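Local structure of nitrogenase molybdenum-iron protein alpha chain (4WES) at residues D442-N445 and H446-E450; T41-V44 and P45-T49; A463-K466 and E467-I471. The protein forms, with the beta chain, the component of nitrogenase that carries the iron-molybdenum cofactor and reduces dinitrogen to ammonia. All blocks are in the same frame, centred on the assembly; numbering follows the deposited sequence. Where two conformers were deposited one is given.

Contact 1. Residues D442-N445 and H446-E450; sequences DDMN and HHDME
The amide of Asn445 and the carboxylate of Asp448 lie against each other with their planes 33° apart, the two side chains crossing at about a right angle. Asp448 OD2 sits 3.3 Å from Asn445 CG, so the pair meets through flat groups while the bonds between the residues run to main-chain nitrogens. Asn445 OD1 accepts from Asp448 N at 2.9 Å, the donor tilted 29° from the carbonyl plane. In return Asn445 N donates to Asp448 OD2 at 3.1 Å, an almost straight bond that reaches the oxygen from above the carboxylate plane. Asn445 CG lies between its own N and carbonyl carbon (chi1 61°), which folds the amide back over the first helical turn and lets OD1 reach Asp448 N. Partners outside the turn complete both groups: Tyr13 OH is hydrogen-bonded to Asn445 ND2, and Arg21 forms a salt bridge to Asp448 OD2, the same oxygen that takes the bond from Asn445 N. The guanidinium should stabilise the charged carboxylate. The backbone continues the pattern with Met449 N bonded to Asn445 O (2.9 Å). Alongside, the methyl of Met444 packs on Met449, CE to CB 3.8 Å, next to Phe461. The imidazole of His446 meets the ring of Tyr216 of the beta chain. Reciprocal bonds between Asn445 and Asp448 make this a capping box, with Asn445 as N-cap of helix 446-456 after strand 439-441.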
loop_
_atom_site.group_PDB
_atom_site.type_symbol
_atom_site.label_atom_id
_atom_site.label_comp_id
_atom_site.label_asym_id
_atom_site.label_seq_id
_atom_site.Cartn_x
_atom_site.Cartn_y
_atom_site.Cartn_z
ATOM N N ASP A 442 9.105 42.950 6.661
ATOM C CA ASP A 442 8.578 42.915 5.305
ATOM C C ASP A 442 9.535 42.151 4.399
ATOM O O ASP A 442 10.747 42.361 4.427
ATOM C CB ASP A 442 8.358 44.336 4.789
ATOM C CG ASP A 442 7.865 44.380 3.375
ATOM O OD1 ASP A 442 6.694 43.981 3.179
ATOM O OD2 ASP A 442 8.645 44.780 2.487
ATOM N N ASP A 443 8.976 41.277 3.554
ATOM C CA ASP A 443 9.772 40.441 2.650
ATOM C C ASP A 443 10.867 39.717 3.443
ATOM O O ASP A 443 12.039 39.690 3.064
ATOM C CB ASP A 443 10.337 41.259 1.481
ATOM C CG ASP A 443 10.814 40.419 0.287
ATOM O OD1 ASP A 443 10.623 39.185 0.236
ATOM O OD2 ASP A 443 11.446 41.051 -0.623
ATOM N N MET A 444 10.479 39.098 4.537
ATOM C CA MET A 444 11.404 38.302 5.362
ATOM C C MET A 444 12.069 37.239 4.540
ATOM O O MET A 444 11.391 36.442 3.866
ATOM C CB MET A 444 10.615 37.627 6.489
ATOM C CG MET A 444 11.522 36.902 7.463
ATOM S SD MET A 444 10.634 35.862 8.656
ATOM C CE MET A 444 10.060 34.563 7.613
ATOM N N ASN A 445 13.398 37.191 4.613
ATOM C CA ASN A 445 14.167 36.198 3.870
ATOM C C ASN A 445 14.706 35.120 4.793
ATOM O O ASN A 445 14.528 35.169 5.999
ATOM C CB ASN A 445 15.240 36.887 3.040
ATOM C CG ASN A 445 16.211 37.650 3.890
ATOM O OD1 ASN A 445 16.794 37.108 4.843
ATOM N ND2 ASN A 445 16.429 38.924 3.559
ATOM N N HIS A 446 15.390 34.146 4.211
ATOM C CA HIS A 446 15.892 33.016 4.984
ATOM C C HIS A 446 16.834 33.465 6.089
ATOM O O HIS A 446 16.728 33.007 7.213
ATOM C CB HIS A 446 16.584 32.017 4.043
ATOM C CG HIS A 446 17.184 30.871 4.758
ATOM N ND1 HIS A 446 16.432 29.933 5.428
ATOM C CD2 HIS A 446 18.480 30.555 4.984
ATOM C CE1 HIS A 446 17.245 29.092 6.033
ATOM N NE2 HIS A 446 18.480 29.424 5.746
ATOM N N HIS A 447 17.768 34.360 5.757
ATOM C CA HIS A 447 18.666 34.898 6.760
ATOM C C HIS A 447 17.909 35.505 7.928
ATOM O O HIS A 447 18.205 35.220 9.105
ATOM C CB HIS A 447 19.586 35.974 6.126
ATOM C CG HIS A 447 20.260 36.823 7.139
ATOM N ND1 HIS A 447 21.375 36.397 7.839
ATOM C CD2 HIS A 447 19.920 38.031 7.661
ATOM C CE1 HIS A 447 21.687 37.308 8.736
ATOM N NE2 HIS A 447 20.836 38.314 8.649
ATOM N N ASP A 448 16.940 36.369 7.629
ATOM C CA ASP A 448 16.206 37.048 8.672
ATOM C C ASP A 448 15.500 36.012 9.566
ATOM O O ASP A 448 15.488 36.112 10.798
ATOM C CB ASP A 448 15.120 37.942 8.068
ATOM C CG ASP A 448 15.605 39.020 7.154
ATOM O OD1 ASP A 448 16.769 39.476 7.295
ATOM O OD2 ASP A 448 14.769 39.381 6.283
ATOM N N MET A 449 14.880 35.038 8.916
ATOM C CA MET A 449 14.109 34.039 9.648
ATOM C C MET A 449 15.007 33.242 10.621
ATOM O O MET A 449 14.605 32.952 11.761
ATOM C CB MET A 449 13.400 33.109 8.674
ATOM C CG MET A 449 12.438 32.184 9.382
ATOM S SD MET A 449 11.644 30.972 8.302
ATOM C CE MET A 449 13.011 29.848 8.038
ATOM N N GLU A 450 16.201 32.886 10.152
ATOM C CA GLU A 450 17.091 32.125 11.007
ATOM C C GLU A 450 17.534 32.908 12.233
ATOM O O GLU A 450 17.639 32.356 13.301
ATOM C CB GLU A 450 18.280 31.643 10.227
ATOM C CG GLU A 450 17.936 30.443 9.315
ATOM C CD GLU A 450 19.145 29.558 9.110
ATOM O OE1 GLU A 450 19.075 28.349 9.510
ATOM O OE2 GLU A 450 20.175 30.104 8.591
#

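Contact 2. Residues T41-V44 and P45-T49; sequences TRTV and PGIIT
Val44 and Ile47 meet across a tight turn. Ile47 is modelled in two conformers; in the one described the side chains cross at a slant, with Ile47 CD1 3.8 Å from Val44 CB, and the branch CG2 of Ile47 comes closer still to the backbone, 3.3 Å from Val44 O. These two side-chain distances hold for that conformer. The Val44 carbonyl also receives a weak hydrogen bond from Ile47 N at 3.5 Å. A water also bridges the turn: it donates to Val44 O at 2.8 Å and accepts weakly from Gly46 N. Between the two ends stand Pro45, whose ring follows directly on Val44 with CD 3.9 Å from Val44 CG1, and Gly46, which adopts a positive phi of 84°.

Outside the turn, the threonines that flank it meet. Thr43 CG2 touches Thr49 CB at 3.6 Å, the two side chains crossing at about a right angle. The methyl of Thr43 is anti to its own nitrogen, which turns it to Thr49 and leaves OG1 beside the backbone N (chi1 -47°). From there OG1 is hydrogen-bonded to Arg51 and to Gln46 of the beta chain. Thr49 OG1 is held in turn by Asp443 and by Arg51 N, so both hydroxyls are fixed by polar groups while the methyl of Thr43 makes the apolar contact.

The outer shell belongs largely to the beta chain. Its Tyr95 OH bonds to Ile47 O and its Asn90 ND2 to Pro45 O, while helix 15-22 of the alpha chain itself lies against Val44 and Ile47. Val44, Pro45, Gly46 and Ile47 form a type II beta turn, set in the loop between strand 25-27 and helix 54-63 where the alpha chain meets the beta chain.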
loop_
_atom_site.group_PDB
_atom_site.type_symbol
_atom_site.label_atom_id
_atom_site.label_comp_id
_atom_site.label_asym_id
_atom_site.label_seq_id
_atom_site.Cartn_x
_atom_site.Cartn_y
_atom_site.Cartn_z
ATOM N N THR A 41 8.392 47.249 -2.350
ATOM C CA THR A 41 9.522 47.596 -3.202
ATOM C C THR A 41 10.086 46.317 -3.791
ATOM O O THR A 41 9.707 45.204 -3.426
ATOM C CB THR A 41 10.599 48.367 -2.440
ATOM O OG1 THR A 41 11.170 47.529 -1.446
ATOM C CG2 THR A 41 10.048 49.627 -1.768
ATOM N N ARG A 42 11.039 46.452 -4.705
ATOM C CA ARG A 42 11.606 45.308 -5.381
ATOM C C ARG A 42 12.273 44.351 -4.390
ATOM O O ARG A 42 12.724 44.728 -3.302
ATOM C CB ARG A 42 12.613 45.747 -6.451
ATOM C CG ARG A 42 13.904 46.319 -5.899
ATOM C CD ARG A 42 14.940 46.468 -6.994
ATOM N NE ARG A 42 14.685 47.591 -7.859
ATOM C CZ ARG A 42 15.533 48.039 -8.782
ATOM N NH1 ARG A 42 16.703 47.441 -8.959
ATOM N NH2 ARG A 42 15.212 49.089 -9.524
ATOM N N THR A 43 12.312 43.084 -4.755
ATOM C CA THR A 43 13.043 42.097 -4.004
ATOM C C THR A 43 14.530 42.296 -4.239
ATOM O O THR A 43 14.968 42.510 -5.371
ATOM C CB THR A 43 12.683 40.679 -4.473
ATOM O OG1 THR A 43 11.249 40.577 -4.581
ATOM C CG2 THR A 43 13.214 39.645 -3.532
ATOM N N VAL A 44 15.342 42.202 -3.188
ATOM C CA VAL A 44 16.797 42.199 -3.394
ATOM C C VAL A 44 17.202 40.889 -4.077
ATOM O O VAL A 44 16.891 39.810 -3.582
ATOM C CB VAL A 44 17.542 42.328 -2.046
ATOM C CG1 VAL A 44 19.034 42.268 -2.284
ATOM C CG2 VAL A 44 17.169 43.607 -1.326
ATOM N N PRO A 45 17.890 40.971 -5.218
ATOM C CA PRO A 45 18.342 39.732 -5.846
ATOM C C PRO A 45 19.236 38.897 -4.946
ATOM O O PRO A 45 20.126 39.431 -4.283
ATOM C CB PRO A 45 19.097 40.231 -7.088
ATOM C CG PRO A 45 18.439 41.544 -7.401
ATOM C CD PRO A 45 18.208 42.147 -6.048
ATOM N N GLY A 46 19.006 37.596 -4.923
ATOM C CA GLY A 46 19.854 36.635 -4.239
ATOM C C GLY A 46 19.595 36.434 -2.759
ATOM O O GLY A 46 20.306 35.640 -2.134
ATOM N N ILE A 47 18.579 37.100 -2.193
ATOM C CA ILE A 47 18.353 37.148 -0.764
ATOM C C ILE A 47 17.577 35.928 -0.203
ATOM O O ILE A 47 17.489 35.784 1.011
ATOM C CB ILE A 47 17.705 38.523 -0.453
ATOM C CG1 ILE A 47 18.143 39.028 0.927
ATOM C CG2 ILE A 47 16.196 38.447 -0.611
ATOM C CD1 ILE A 47 17.980 40.504 1.204
ATOM N N ILE A 48 17.016 35.111 -1.107
ATOM C CA ILE A 48 16.132 33.984 -0.750
ATOM C C ILE A 48 14.808 34.533 -0.166
ATOM O O ILE A 48 14.579 34.561 1.023
ATOM C CB ILE A 48 16.763 32.865 0.093
ATOM C CG1 ILE A 48 18.058 32.389 -0.563
ATOM C CG2 ILE A 48 15.777 31.712 0.233
ATOM C CD1 ILE A 48 18.799 31.297 0.191
ATOM N N THR A 49 13.967 34.972 -1.089
ATOM C CA THR A 49 12.643 35.501 -0.831
ATOM C C THR A 49 11.609 34.371 -0.877
ATOM O O THR A 49 11.835 33.329 -1.494
ATOM C CB THR A 49 12.283 36.561 -1.914
ATOM O OG1 THR A 49 11.020 37.163 -1.593
ATOM C CG2 THR A 49 12.243 35.998 -3.327
HETATM O O HOH W 1 15.723 37.493 -4.642
#

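Contact 3. Residues A463-K466 and E467-I471; sequences AGIK and EKFVI. With HCA (3-hydroxy-3-carboxy-adipic acid), chain E.
Glu467 folds back to the start of its own helix, where its OE1 accepts a hydrogen bond from Gly464 N at 3.0 Å. The donor stands well above the carboxylate plane, 54° out of it, and the bond is bent. A turn at chi2 (93°), away from the usual staggered values, swings the carboxylate over the methyl of Ala463, whose CB lies 3.8 Å from Glu467 CD. The same OE1 accepts a hydrogen bond from a water that also donates to O4 of the homocitrate and accepts from Lys466 N and Lys466 NZ. Lys466, bent at its last two torsions, thus reaches the ligand through this water, its NZ also bonded to Ala50 O and to Ser50 of the beta chain. Ile465 N binds homocitrate directly, donating to O3 at 2.8 Å, and Ile465 CG2 packs against that oxygen. Behind the site the helix begins loosely: Lys468 N bonds only weakly to Gly464 O, and a second water accepts from Phe469 N and donates to Ile465 O at 2.8 Å and, weakly, to Lys466 O. The Ile465 and Phe469 side chains lie side by side, pointing the same way, with Ile465 CD1 4.0 Å from Phe469 CE2, while Lys468 CD rests 3.8 Å above one face of the ring, toward the rim. Gly464, Ile465 and Lys466 thus place the N-terminal end of helix 465-473 in the homocitrate pocket beside the iron-molybdenum cofactor.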
loop_
_atom_site.group_PDB
_atom_site.type_symbol
_atom_site.label_atom_id
_atom_site.label_comp_id
_atom_site.label_asym_id
_atom_site.label_seq_id
_atom_site.Cartn_x
_atom_site.Cartn_y
_atom_site.Cartn_z
ATOM N N ALA A 463 3.913 29.905 8.433
ATOM C CA ALA A 463 4.435 30.427 7.169
ATOM C C ALA A 463 3.846 29.640 5.999
ATOM O O ALA A 463 2.624 29.363 6.012
ATOM C CB ALA A 463 5.979 30.479 7.204
ATOM N N GLY A 464 4.642 29.300 5.016
ATOM C CA GLY A 464 4.219 28.541 3.877
ATOM C C GLY A 464 5.041 27.296 3.658
ATOM O O GLY A 464 5.826 26.873 4.557
ATOM N N ILE A 465 4.924 26.725 2.472
ATOM C CA ILE A 465 5.552 25.461 2.176
ATOM C C ILE A 465 7.078 25.550 2.057
ATOM O O ILE A 465 7.774 24.570 2.327
ATOM C CB ILE A 465 4.903 24.865 0.904
ATOM C CG1 ILE A 465 5.302 23.423 0.667
ATOM C CG2 ILE A 465 5.210 25.712 -0.327
ATOM C CD1 ILE A 465 4.925 22.482 1.739
ATOM N N LYS A 466 7.590 26.694 1.598
ATOM C CA LYS A 466 9.041 26.820 1.421
ATOM C C LYS A 466 9.740 26.957 2.763
ATOM O O LYS A 466 10.879 26.494 2.910
ATOM C CB LYS A 466 9.396 27.968 0.487
ATOM C CG LYS A 466 8.778 27.793 -0.908
ATOM C CD LYS A 466 9.256 28.807 -1.932
ATOM C CE LYS A 466 9.047 30.255 -1.595
ATOM N NZ LYS A 466 7.617 30.611 -1.390
ATOM N N GLU A 467 9.099 27.584 3.735
ATOM C CA GLU A 467 9.675 27.748 5.055
ATOM C C GLU A 467 9.424 26.565 5.959
ATOM O O GLU A 467 10.218 26.308 6.886
ATOM C CB GLU A 467 9.123 29.004 5.725
ATOM C CG GLU A 467 9.268 30.316 4.959
ATOM C CD GLU A 467 8.077 30.686 4.083
ATOM O OE1 GLU A 467 7.271 29.783 3.725
ATOM O OE2 GLU A 467 7.954 31.910 3.777
ATOM N N LYS A 468 8.323 25.850 5.760
ATOM C CA LYS A 468 7.824 24.889 6.765
ATOM C C LYS A 468 8.938 23.917 7.214
ATOM O O LYS A 468 9.167 23.758 8.412
ATOM C CB LYS A 468 6.665 24.057 6.208
ATOM C CG LYS A 468 6.147 23.051 7.224
ATOM C CD LYS A 468 5.091 22.117 6.643
ATOM C CE LYS A 468 4.566 21.104 7.629
ATOM N NZ LYS A 468 3.551 21.659 8.555
ATOM N N PHE A 469 9.542 23.234 6.260
ATOM C CA PHE A 469 10.496 22.185 6.618
ATOM C C PHE A 469 11.837 22.757 7.109
ATOM O O PHE A 469 12.521 22.098 7.884
ATOM C CB PHE A 469 10.653 21.171 5.490
ATOM C CG PHE A 469 9.357 20.526 5.127
ATOM C CD1 PHE A 469 8.691 19.703 6.031
ATOM C CD2 PHE A 469 8.787 20.725 3.874
ATOM C CE1 PHE A 469 7.466 19.143 5.724
ATOM C CE2 PHE A 469 7.574 20.155 3.564
ATOM C CZ PHE A 469 6.916 19.378 4.474
ATOM N N VAL A 470 12.192 23.950 6.661
ATOM C CA VAL A 470 13.383 24.614 7.191
ATOM C C VAL A 470 13.218 24.798 8.683
ATOM O O VAL A 470 14.121 24.509 9.475
ATOM C CB VAL A 470 13.595 25.997 6.499
ATOM C CG1 VAL A 470 14.700 26.799 7.159
ATOM C CG2 VAL A 470 13.863 25.813 5.011
ATOM N N ILE A 471 12.053 25.299 9.083
ATOM C CA ILE A 471 11.764 25.572 10.478
ATOM C C ILE A 471 11.712 24.228 11.267
ATOM O O ILE A 471 12.296 24.094 12.350
ATOM C CB ILE A 471 10.416 26.327 10.611
ATOM C CG1 ILE A 471 10.508 27.695 9.943
ATOM C CG2 ILE A 471 10.012 26.443 12.084
ATOM C CD1 ILE A 471 9.135 28.283 9.590
HETATM C C1 HCA E . 1.265 31.949 -4.499
HETATM C C2 HCA E . 0.368 30.832 -3.959
HETATM C C3 HCA E . 0.564 30.539 -2.474
HETATM C C4 HCA E . 1.804 29.664 -2.208
HETATM C C5 HCA E . 1.761 29.201 -0.741
HETATM C C6 HCA E . 3.025 28.736 -0.082
HETATM C C7 HCA E . -0.661 29.783 -1.954
HETATM O O1 HCA E . 1.720 32.795 -3.717
HETATM O O2 HCA E . 1.482 31.987 -5.722
HETATM O O3 HCA E . 2.952 27.741 0.703
HETATM O O4 HCA E . 4.094 29.346 -0.308
HETATM O O5 HCA E . -1.226 30.239 -0.935
HETATM O O6 HCA E . -0.999 28.734 -2.520
HETATM O O7 HCA E . 0.718 31.748 -1.746
HETATM O O HOH W 2 10.205 23.757 3.449
HETATM O O HOH W 3 6.500 29.437 1.032
#

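Overall arrangement
Contact 1 sits between the other two, its centre about 10 Å from that of contact 2 and about 12 Å from that of contact 3. Toward contact 2 the join is polar as well as apolar: Asp443 OD1 and Thr49 OG1 are 2.8 Å apart, a probable hydrogen bond, and Asn445 packs on Ile47. Toward contact 3 it is apolar, with Met449 CE 3.6 Å from Val470 CG1, so helices 446-456 and 465-473 pack together. Contact 3 alone touches homocitrate; the side chains of Met444 and Thr49 lie about 11 Å and 10 Å from it. Thr49 is also about 11 Å from the Fe(8)-S(7) cluster, and all three contacts meet the beta chain.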